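Local coordinates for protein lipase (Penicillium expansum, PDB 3G7N) that hydrolyses triacylglycerols and related acylglycerol lipids to release free fatty acids, as a secreted alkaline lipase of the alpha/beta-hydrolase superfamily, at residues A[13-22]-A[55-65]; A[180-191]-A[203-212]. One frame throughout, in Å; residues are numbered along the deposited sequence.

Contact 1: A[13-22]-A[55-65]; sequences RAAKLSSAAY and KKTIAVIMRGS. With SO4 (sulfate ion), chain E.
Ile-61 is the middle of this contact: its CG2 methyl, anti to the backbone N, stands 3.9 Å from Ala-21 CB and also packs against the carbonyl oxygen of Leu-17, while its CD1 end crosses the Leu-17 side chain at about a right angle. Toward the C-terminal end of the helix, Ala-21 CB also faces the CB of Arg-63, and the Ala-21 backbone comes close enough to Arg-63 for the CD carbon to lie 3.5 Å from Ala-21 O. Tyr-22 reaches over the loop that follows the strand. Its CD1 lies 3.6 Å from Arg-63 CG, its OH rests 3.4 Å from Gly-64 CA, and the Ser-65 carbonyl oxygen sits at the ring edge, in the ring plane. A beta carbon on Gly-64 would run into that hydroxyl.

At the other end, Arg-13 and Lys-55 slide past each other in opposite directions. The Arg-13 guanidinium is sandwiched, with Leu-17 CD1 over the centre of one face and Lys-55 CG toward the rim of the other; its NH2 forms salt bridges to Asp-31 and Glu-127.

Two waters bridge the segments. One donates to both Ser-18 O and Met-62 O; the other links Tyr-22 OH to Ser-65 O. The bend of Arg-63 at chi3 (74°) turns NE back to donate to Gly-64 O at 2.9 Å, a bond within the loop that Tyr-22 touches, while NH2 forms a salt bridge to Asp-44. Tyr-22 OH also hydrogen-bonds His-131, next to the nucleophile Ser-132.

The 13-22 part of helix 8-23 crosses strand 57-62 at -59°, with its Ala-14 and Ser-18 side chains on the neighbouring strand 125-131. Ile-58 and Val-60 point to the other side of the sheet, where helix 97-120 covers them.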
loop_
_atom_site.group_PDB
_atom_site.type_symbol
_atom_site.label_atom_id
_atom_site.label_comp_id
_atom_site.label_asym_id
_atom_site.label_seq_id
_atom_site.Cartn_x
_atom_site.Cartn_y
_atom_site.Cartn_z
ATOM N N ARG A 13 8.148 -8.782 -5.355
ATOM C CA ARG A 13 6.930 -8.973 -6.139
ATOM C C ARG A 13 5.973 -7.787 -5.981
ATOM O O ARG A 13 5.423 -7.311 -6.954
ATOM C CB ARG A 13 6.232 -10.291 -5.788
ATOM C CG ARG A 13 4.874 -10.440 -6.468
ATOM C CD ARG A 13 4.236 -11.803 -6.172
ATOM N NE ARG A 13 2.861 -11.897 -6.657
ATOM C CZ ARG A 13 1.791 -11.532 -5.960
ATOM N NH1 ARG A 13 1.911 -11.010 -4.751
ATOM N NH2 ARG A 13 0.587 -11.682 -6.502
ATOM N N ALA A 14 5.787 -7.338 -4.750
ATOM C CA ALA A 14 4.914 -6.205 -4.497
ATOM C C ALA A 14 5.387 -4.979 -5.287
ATOM O O ALA A 14 4.576 -4.218 -5.803
ATOM C CB ALA A 14 4.866 -5.902 -3.019
ATOM N N ALA A 15 6.699 -4.779 -5.348
ATOM C CA ALA A 15 7.254 -3.645 -6.077
ATOM C C ALA A 15 7.059 -3.776 -7.569
ATOM O O ALA A 15 6.770 -2.795 -8.245
ATOM C CB ALA A 15 8.717 -3.466 -5.726
ATOM N N LYS A 16 7.173 -5.010 -8.089
ATOM C CA LYS A 16 6.864 -5.243 -9.500
ATOM C C LYS A 16 5.403 -4.943 -9.849
ATOM O O LYS A 16 5.114 -4.311 -10.844
ATOM C CB LYS A 16 7.248 -6.662 -9.941
ATOM C CG LYS A 16 8.764 -6.885 -9.950
ATOM C CD LYS A 16 9.134 -8.386 -9.934
ATOM C CE LYS A 16 8.759 -9.091 -11.203
ATOM N NZ LYS A 16 9.256 -10.501 -11.142
ATOM N N LEU A 17 4.480 -5.404 -9.006
ATOM C CA LEU A 17 3.067 -5.121 -9.210
ATOM C C LEU A 17 2.787 -3.626 -9.138
ATOM O O LEU A 17 2.002 -3.089 -9.920
ATOM C CB LEU A 17 2.219 -5.853 -8.169
ATOM C CG LEU A 17 2.233 -7.385 -8.258
ATOM C CD1 LEU A 17 1.451 -7.975 -7.112
ATOM C CD2 LEU A 17 1.679 -7.883 -9.584
ATOM N N SER A 18 3.417 -2.969 -8.169
ATOM C CA SER A 18 3.248 -1.525 -8.036
ATOM C C SER A 18 3.758 -0.784 -9.276
ATOM O O SER A 18 3.134 0.159 -9.735
ATOM C CB SER A 18 3.987 -1.026 -6.809
ATOM O OG SER A 18 3.445 -1.532 -5.597
ATOM N N SER A 19 4.893 -1.237 -9.817
ATOM C CA SER A 19 5.434 -0.673 -11.068
ATOM C C SER A 19 4.483 -0.884 -12.251
ATOM O O SER A 19 4.205 0.035 -13.033
ATOM C CB SER A 19 6.802 -1.309 -11.358
ATOM O OG SER A 19 7.414 -0.761 -12.530
ATOM N N ALA A 20 3.887 -2.081 -12.304
ATOM C CA ALA A 20 2.901 -2.400 -13.350
ATOM C C ALA A 20 1.726 -1.429 -13.320
ATOM O O ALA A 20 1.137 -1.130 -14.363
ATOM C CB ALA A 20 2.409 -3.851 -13.212
ATOM N N ALA A 21 1.310 -1.024 -12.121
ATOM C CA ALA A 21 0.214 -0.086 -12.006
ATOM C C ALA A 21 0.570 1.266 -12.641
ATOM O O ALA A 21 -0.275 1.898 -13.275
ATOM C CB ALA A 21 -0.171 0.100 -10.570
ATOM N N TYR A 22 1.821 1.693 -12.482
ATOM C CA TYR A 22 2.284 2.918 -13.160
ATOM C C TYR A 22 2.364 2.715 -14.676
ATOM O O TYR A 22 1.971 3.591 -15.439
ATOM C CB TYR A 22 3.657 3.338 -12.642
ATOM C CG TYR A 22 3.668 3.919 -11.250
ATOM C CD1 TYR A 22 3.189 5.210 -11.014
ATOM C CD2 TYR A 22 4.252 3.226 -10.192
ATOM C CE1 TYR A 22 3.259 5.774 -9.740
ATOM C CE2 TYR A 22 4.357 3.798 -8.938
ATOM C CZ TYR A 22 3.884 5.078 -8.730
ATOM O OH TYR A 22 4.011 5.632 -7.489
ATOM N N LYS A 55 -0.769 -17.555 -6.965
ATOM C CA LYS A 55 -0.721 -17.271 -5.533
ATOM C C LYS A 55 -2.015 -17.609 -4.791
ATOM O O LYS A 55 -2.078 -17.531 -3.578
ATOM C CB LYS A 55 -0.359 -15.801 -5.297
ATOM C CG LYS A 55 1.011 -15.399 -5.827
ATOM C CD LYS A 55 2.153 -16.116 -5.095
ATOM C CE LYS A 55 3.476 -15.423 -5.364
ATOM N NZ LYS A 55 4.600 -16.187 -4.758
ATOM N N LYS A 56 -3.063 -17.895 -5.563
ATOM C CA LYS A 56 -4.411 -18.044 -5.025
ATOM C C LYS A 56 -4.818 -16.820 -4.222
ATOM O O LYS A 56 -5.262 -16.894 -3.078
ATOM C CB LYS A 56 -4.544 -19.332 -4.195
ATOM C CG LYS A 56 -4.339 -20.603 -5.027
ATOM C CD LYS A 56 -4.614 -21.856 -4.188
ATOM C CE LYS A 56 -4.762 -23.104 -5.056
ATOM N NZ LYS A 56 -3.565 -23.338 -5.911
ATOM N N THR A 57 -4.665 -15.673 -4.883
ATOM C CA THR A 57 -5.061 -14.402 -4.275
ATOM C C THR A 57 -5.974 -13.608 -5.174
ATOM O O THR A 57 -5.984 -13.772 -6.401
ATOM C CB THR A 57 -3.870 -13.503 -3.931
ATOM O OG1 THR A 57 -3.154 -13.210 -5.136
ATOM C CG2 THR A 57 -2.976 -14.133 -2.870
ATOM N N ILE A 58 -6.748 -12.750 -4.525
ATOM C CA ILE A 58 -7.484 -11.676 -5.173
ATOM C C ILE A 58 -6.817 -10.380 -4.741
ATOM O O ILE A 58 -6.588 -10.172 -3.545
ATOM C CB ILE A 58 -8.955 -11.706 -4.715
ATOM C CG1 ILE A 58 -9.612 -12.981 -5.249
ATOM C CG2 ILE A 58 -9.715 -10.446 -5.142
ATOM C CD1 ILE A 58 -10.867 -13.395 -4.507
ATOM N N ALA A 59 -6.388 -9.591 -5.735
ATOM C CA ALA A 59 -5.437 -8.490 -5.524
ATOM C C ALA A 59 -6.067 -7.158 -5.894
ATOM O O ALA A 59 -6.747 -7.026 -6.915
ATOM C CB ALA A 59 -4.207 -8.713 -6.379
ATOM N N VAL A 60 -5.777 -6.169 -5.059
ATOM C CA VAL A 60 -6.083 -4.758 -5.318
ATOM C C VAL A 60 -4.769 -3.988 -5.409
ATOM O O VAL A 60 -4.016 -3.915 -4.424
ATOM C CB VAL A 60 -6.934 -4.165 -4.178
ATOM C CG1 VAL A 60 -7.218 -2.694 -4.436
ATOM C CG2 VAL A 60 -8.252 -4.962 -3.988
ATOM N N ILE A 61 -4.473 -3.456 -6.590
ATOM C CA ILE A 61 -3.168 -2.838 -6.846
ATOM C C ILE A 61 -3.417 -1.372 -7.178
ATOM O O ILE A 61 -4.109 -1.062 -8.152
ATOM C CB ILE A 61 -2.455 -3.499 -8.031
ATOM C CG1 ILE A 61 -2.345 -5.019 -7.854
ATOM C CG2 ILE A 61 -1.060 -2.903 -8.204
ATOM C CD1 ILE A 61 -1.893 -5.752 -9.118
ATOM N N MET A 62 -2.933 -0.482 -6.321
ATOM C CA MET A 62 -3.196 0.945 -6.480
ATOM C C MET A 62 -1.990 1.664 -7.051
ATOM O O MET A 62 -0.856 1.444 -6.625
ATOM C CB MET A 62 -3.557 1.569 -5.142
ATOM C CG MET A 62 -4.848 0.972 -4.523
ATOM S SD MET A 62 -6.286 0.908 -5.642
ATOM C CE MET A 62 -6.597 2.662 -5.884
ATOM N N ARG A 63 -2.251 2.572 -7.979
ATOM C CA ARG A 63 -1.181 3.400 -8.547
ATOM C C ARG A 63 -0.897 4.574 -7.635
ATOM O O ARG A 63 -1.835 5.208 -7.131
ATOM C CB ARG A 63 -1.548 3.873 -9.948
ATOM C CG ARG A 63 -0.354 4.446 -10.711
ATOM C CD ARG A 63 -0.808 5.145 -11.963
ATOM N NE ARG A 63 -1.437 6.413 -11.629
ATOM C CZ ARG A 63 -2.191 7.113 -12.462
ATOM N NH1 ARG A 63 -2.143 6.863 -13.767
ATOM N NH2 ARG A 63 -2.816 8.190 -12.022
ATOM N N GLY A 64 0.368 5.004 -7.598
ATOM C CA GLY A 64 0.721 6.333 -7.086
ATOM C C GLY A 64 0.351 7.471 -8.046
ATOM O O GLY A 64 -0.377 7.283 -9.029
ATOM N N SER A 65 0.733 8.695 -7.677
ATOM C CA SER A 65 0.467 9.872 -8.520
ATOM C C SER A 65 1.277 9.766 -9.807
ATOM O O SER A 65 2.369 9.224 -9.808
ATOM C CB SER A 65 0.828 11.154 -7.783
ATOM O OG SER A 65 0.539 11.067 -6.398
HETATM S S SO4 E . 10.253 -11.029 -14.400
HETATM O O1 SO4 E . 10.254 -9.709 -15.026
HETATM O O2 SO4 E . 9.037 -11.314 -13.626
HETATM O O3 SO4 E . 10.442 -12.072 -15.413
HETATM O O4 SO4 E . 11.418 -11.109 -13.510
HETATM O O HOH W 1 1.807 1.734 -7.308
HETATM O O HOH W 2 3.983 8.444 -7.507
#

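Contact 2: A[180-191]-A[203-212]; sequences FNRGNNVLDGVP and HYGTEYYSSG
Arg-182 starts with CG beside its backbone N (chi1 -66°) and bends at chi3, which lays its guanidinium flat on the His-203 ring, centres 3.7 Å apart and planes 7° apart. His-203 CG sits over the middle of one guanidinium face, Glu-207 CB toward the rim of the opposite one. At the guanidinium edge Tyr-204 O takes a weak bond from NE, while NH2 bonds to Gln-223. The Glu-207 carboxylate forms a long salt bridge with NH1, OE1 lying 3.9 Å away. Its OE2 receives Asn-184 ND2 at 2.9 Å from above the carboxylate plane and also bonds Ser-229, so OE2 has two hydrogen-bond partners.

The bond to Pro-191 O lies in the His-203 ring plane: NE2 donates at 3.0 Å along a nearly straight path (169°), meeting a carbonyl lone pair. With an alanine in place of His-203, Pro-191 O is likely to lose this donor and one face of the Arg-182 guanidinium its flat partner, leaving that group less firmly held.

Phe-180 and Tyr-204 form an offset stack, with Phe-180 CD2 3.3 Å from Tyr-204 CE1. Gly-205 follows directly; a side chain there would clash with the phenylalanine. Farther along, Val-186 CG1 packs 3.8 Å from Tyr-209 CE2.

The backbones of strands 180-185 and 206-210 pair in parallel, bonds running in turn from Thr-206 N to Phe-180 O, Arg-182 N to Thr-206 O and on to Val-186 N with Ser-210 O. Past its strand, 180-191 turns at Asn-185 to Asp-188, the charge-relay acid, whose OD2 bonds His-241 and whose OD1 closes an Asx turn with Val-190 N. An acid carried on a loop just beyond a parallel strand of the central sheet is characteristic of the alpha/beta-hydrolase catalytic triad.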
loop_
_atom_site.group_PDB
_atom_site.type_symbol
_atom_site.label_atom_id
_atom_site.label_comp_id
_atom_site.label_asym_id
_atom_site.label_seq_id
_atom_site.Cartn_x
_atom_site.Cartn_y
_atom_site.Cartn_z
ATOM N N PHE A 180 -0.439 -6.043 7.668
ATOM C CA PHE A 180 -0.065 -4.827 6.934
ATOM C C PHE A 180 1.437 -4.600 7.016
ATOM O O PHE A 180 1.994 -4.443 8.126
ATOM C CB PHE A 180 -0.832 -3.617 7.466
ATOM C CG PHE A 180 -0.477 -2.328 6.767
ATOM C CD1 PHE A 180 -0.729 -2.176 5.417
ATOM C CD2 PHE A 180 0.069 -1.261 7.465
ATOM C CE1 PHE A 180 -0.302 -1.030 4.739
ATOM C CE2 PHE A 180 0.389 -0.069 6.808
ATOM C CZ PHE A 180 0.223 0.035 5.440
ATOM N N ASN A 181 2.090 -4.599 5.856
ATOM C CA ASN A 181 3.526 -4.382 5.774
ATOM C C ASN A 181 3.802 -3.029 5.126
ATOM O O ASN A 181 3.162 -2.666 4.137
ATOM C CB ASN A 181 4.180 -5.471 4.922
ATOM C CG ASN A 181 3.995 -6.834 5.500
ATOM O OD1 ASN A 181 4.089 -7.005 6.724
ATOM N ND2 ASN A 181 3.515 -7.758 4.667
ATOM N N ARG A 182 4.789 -2.305 5.660
ATOM C CA ARG A 182 5.295 -1.067 5.030
ATOM C C ARG A 182 6.690 -1.324 4.517
ATOM O O ARG A 182 7.630 -1.417 5.316
ATOM C CB ARG A 182 5.302 0.076 6.049
ATOM C CG ARG A 182 3.920 0.452 6.483
ATOM C CD ARG A 182 3.914 1.736 7.302
ATOM N NE ARG A 182 4.582 1.553 8.587
ATOM C CZ ARG A 182 5.720 2.152 8.952
ATOM N NH1 ARG A 182 6.465 2.846 8.081
ATOM N NH2 ARG A 182 6.149 2.007 10.201
ATOM N N GLY A 183 6.839 -1.491 3.210
ATOM C CA GLY A 183 8.146 -1.805 2.639
ATOM C C GLY A 183 8.803 -0.549 2.105
ATOM O O GLY A 183 8.286 0.061 1.160
ATOM N N ASN A 184 9.936 -0.163 2.710
ATOM C CA ASN A 184 10.578 1.126 2.420
ATOM C C ASN A 184 11.990 0.990 1.875
ATOM O O ASN A 184 12.604 -0.094 1.921
ATOM C CB ASN A 184 10.536 2.005 3.670
ATOM C CG ASN A 184 9.142 2.447 3.978
ATOM O OD1 ASN A 184 8.309 2.544 3.067
ATOM N ND2 ASN A 184 8.848 2.706 5.244
ATOM N N ASN A 185 12.468 2.080 1.292
ATOM C CA ASN A 185 13.732 2.077 0.575
ATOM C C ASN A 185 14.717 3.096 1.147
ATOM O O ASN A 185 14.332 4.180 1.617
ATOM C CB ASN A 185 13.476 2.367 -0.902
ATOM C CG ASN A 185 14.653 1.989 -1.782
ATOM O OD1 ASN A 185 15.125 0.857 -1.714
ATOM N ND2 ASN A 185 15.062 2.889 -2.675
ATOM N N VAL A 186 16.000 2.782 0.990
ATOM C CA VAL A 186 17.055 3.725 1.308
ATOM C C VAL A 186 16.897 5.014 0.531
ATOM O O VAL A 186 16.320 5.053 -0.549
ATOM C CB VAL A 186 18.445 3.141 1.038
ATOM C CG1 VAL A 186 18.757 2.022 2.026
ATOM C CG2 VAL A 186 18.595 2.720 -0.411
ATOM N N LEU A 187 17.347 6.111 1.151
ATOM C CA LEU A 187 17.421 7.399 0.471
ATOM C C LEU A 187 16.059 7.964 0.111
ATOM O O LEU A 187 15.945 8.790 -0.787
ATOM C CB LEU A 187 18.336 7.341 -0.766
ATOM C CG LEU A 187 19.827 7.178 -0.466
ATOM C CD1 LEU A 187 20.569 6.858 -1.751
ATOM C CD2 LEU A 187 20.374 8.449 0.188
ATOM N N ASP A 188 15.030 7.516 0.828
ATOM C CA ASP A 188 13.672 7.975 0.583
ATOM C C ASP A 188 13.095 8.590 1.854
ATOM O O ASP A 188 12.920 7.910 2.871
ATOM C CB ASP A 188 12.776 6.828 0.109
ATOM C CG ASP A 188 11.351 7.277 -0.151
ATOM O OD1 ASP A 188 11.100 8.505 -0.210
ATOM O OD2 ASP A 188 10.490 6.394 -0.410
ATOM N N GLY A 189 12.732 9.859 1.774
ATOM C CA GLY A 189 12.153 10.562 2.916
ATOM C C GLY A 189 10.640 10.542 3.007
ATOM O O GLY A 189 10.087 11.138 3.929
ATOM N N VAL A 190 9.930 9.940 2.049
ATOM C CA VAL A 190 8.467 10.022 2.074
ATOM C C VAL A 190 7.829 9.387 3.321
ATOM O O VAL A 190 6.936 9.991 3.917
ATOM C CB VAL A 190 7.879 9.490 0.759
ATOM C CG1 VAL A 190 6.343 9.387 0.872
ATOM C CG2 VAL A 190 8.238 10.454 -0.381
ATOM N N PRO A 191 8.387 8.278 3.835
ATOM C CA PRO A 191 7.805 7.731 5.068
ATOM C C PRO A 191 8.018 8.599 6.286
ATOM O O PRO A 191 7.395 8.343 7.327
ATOM C CB PRO A 191 8.526 6.390 5.234
ATOM C CG PRO A 191 8.857 5.989 3.824
ATOM C CD PRO A 191 9.256 7.294 3.153
ATOM N N HIS A 203 2.068 5.881 11.708
ATOM C CA HIS A 203 2.098 4.641 10.937
ATOM C C HIS A 203 1.506 3.486 11.738
ATOM O O HIS A 203 1.513 3.506 12.983
ATOM C CB HIS A 203 3.536 4.272 10.578
ATOM C CG HIS A 203 4.126 5.107 9.491
ATOM N ND1 HIS A 203 3.683 5.047 8.185
ATOM C CD2 HIS A 203 5.213 5.911 9.492
ATOM C CE1 HIS A 203 4.477 5.786 7.430
ATOM N NE2 HIS A 203 5.421 6.308 8.195
ATOM N N TYR A 204 1.123 2.429 11.024
ATOM C CA TYR A 204 0.943 1.112 11.647
ATOM C C TYR A 204 1.573 0.053 10.756
ATOM O O TYR A 204 2.053 0.348 9.659
ATOM C CB TYR A 204 -0.548 0.825 11.917
ATOM C CG TYR A 204 -1.387 0.485 10.685
ATOM C CD1 TYR A 204 -1.826 -0.822 10.474
ATOM C CD2 TYR A 204 -1.859 1.474 9.832
ATOM C CE1 TYR A 204 -2.606 -1.143 9.371
ATOM C CE2 TYR A 204 -2.668 1.166 8.748
ATOM C CZ TYR A 204 -3.064 -0.140 8.551
ATOM O OH TYR A 204 -3.842 -0.499 7.478
ATOM N N GLY A 205 1.598 -1.183 11.232
ATOM C CA GLY A 205 2.057 -2.311 10.442
ATOM C C GLY A 205 3.445 -2.752 10.848
ATOM O O GLY A 205 3.937 -2.403 11.935
ATOM N N THR A 206 4.066 -3.550 10.004
ATOM C CA THR A 206 5.454 -3.963 10.192
ATOM C C THR A 206 6.285 -3.343 9.073
ATOM O O THR A 206 5.974 -3.520 7.899
ATOM C CB THR A 206 5.592 -5.496 10.111
ATOM O OG1 THR A 206 4.783 -6.093 11.135
ATOM C CG2 THR A 206 7.033 -5.929 10.292
ATOM N N GLU A 207 7.299 -2.570 9.446
ATOM C CA GLU A 207 8.149 -1.947 8.451
ATOM C C GLU A 207 9.265 -2.880 8.055
ATOM O O GLU A 207 9.868 -3.529 8.915
ATOM C CB GLU A 207 8.728 -0.615 8.959
ATOM C CG GLU A 207 9.466 0.161 7.847
ATOM C CD GLU A 207 10.102 1.482 8.272
ATOM O OE1 GLU A 207 10.032 1.858 9.459
ATOM O OE2 GLU A 207 10.697 2.126 7.389
ATOM N N TYR A 208 9.539 -2.956 6.760
ATOM C CA TYR A 208 10.714 -3.631 6.225
ATOM C C TYR A 208 11.494 -2.604 5.422
ATOM O O TYR A 208 10.929 -1.604 4.972
ATOM C CB TYR A 208 10.316 -4.774 5.283
ATOM C CG TYR A 208 9.595 -5.924 5.962
ATOM C CD1 TYR A 208 10.308 -7.008 6.476
ATOM C CD2 TYR A 208 8.222 -5.872 6.196
ATOM C CE1 TYR A 208 9.669 -8.019 7.197
ATOM C CE2 TYR A 208 7.555 -6.910 6.848
ATOM C CZ TYR A 208 8.302 -7.943 7.408
ATOM O OH TYR A 208 7.660 -8.949 8.106
ATOM N N TYR A 209 12.792 -2.835 5.241
ATOM C CA TYR A 209 13.657 -1.811 4.686
ATOM C C TYR A 209 14.781 -2.492 3.923
ATOM O O TYR A 209 15.256 -3.556 4.339
ATOM C CB TYR A 209 14.205 -0.951 5.830
ATOM C CG TYR A 209 14.828 0.355 5.406
ATOM C CD1 TYR A 209 14.046 1.463 5.099
ATOM C CD2 TYR A 209 16.196 0.531 5.483
ATOM C CE1 TYR A 209 14.604 2.667 4.776
ATOM C CE2 TYR A 209 16.769 1.794 5.276
ATOM C CZ TYR A 209 15.945 2.851 4.910
ATOM O OH TYR A 209 16.487 4.105 4.694
ATOM N N SER A 210 15.187 -1.940 2.793
ATOM C CA SER A 210 16.313 -2.515 2.067
ATOM C C SER A 210 17.024 -1.443 1.284
ATOM O O SER A 210 16.495 -0.334 1.102
ATOM C CB SER A 210 15.876 -3.666 1.137
ATOM O OG SER A 210 15.515 -3.190 -0.154
ATOM N N SER A 211 18.175 -1.815 0.731
ATOM C CA SER A 211 18.835 -1.008 -0.279
ATOM C C SER A 211 18.775 -1.699 -1.635
ATOM O O SER A 211 19.553 -1.370 -2.537
ATOM C CB SER A 211 20.294 -0.725 0.115
ATOM O OG SER A 211 21.008 -1.927 0.318
ATOM N N GLY A 212 17.766 -2.546 -1.833
ATOM C CA GLY A 212 17.461 -3.051 -3.169
ATOM C C GLY A 212 17.838 -4.506 -3.376
ATOM O O GLY A 212 17.662 -5.048 -4.457
HETATM O O HOH W 3 2.111 -6.220 10.404
HETATM O O HOH W 4 4.946 -9.097 8.210
HETATM O O HOH W 5 8.554 4.758 9.367
HETATM O O HOH W 6 13.637 -1.213 -0.593
#

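How the contacts relate
Both contacts belong to the one large mixed sheet, with strands 125-131 and 154-159 lying between strand 57-62 of contact 1 and strand 179-185 of contact 2; their centres are about 16 Å apart and they do not touch. Each is partly buried. Contact 1 sets a helix on a strand, joined by aliphatic packing and bridging waters, with charged side chains toward its ends. Contact 2 pairs neighbouring strands, so regular backbone bonds dominate, supplemented by stacked flat groups and a carboxylate network. Both come near the active site: Tyr-22 of contact 1 lies close to the nucleophile Ser-132, whereas 180-191 itself carries Asp-188.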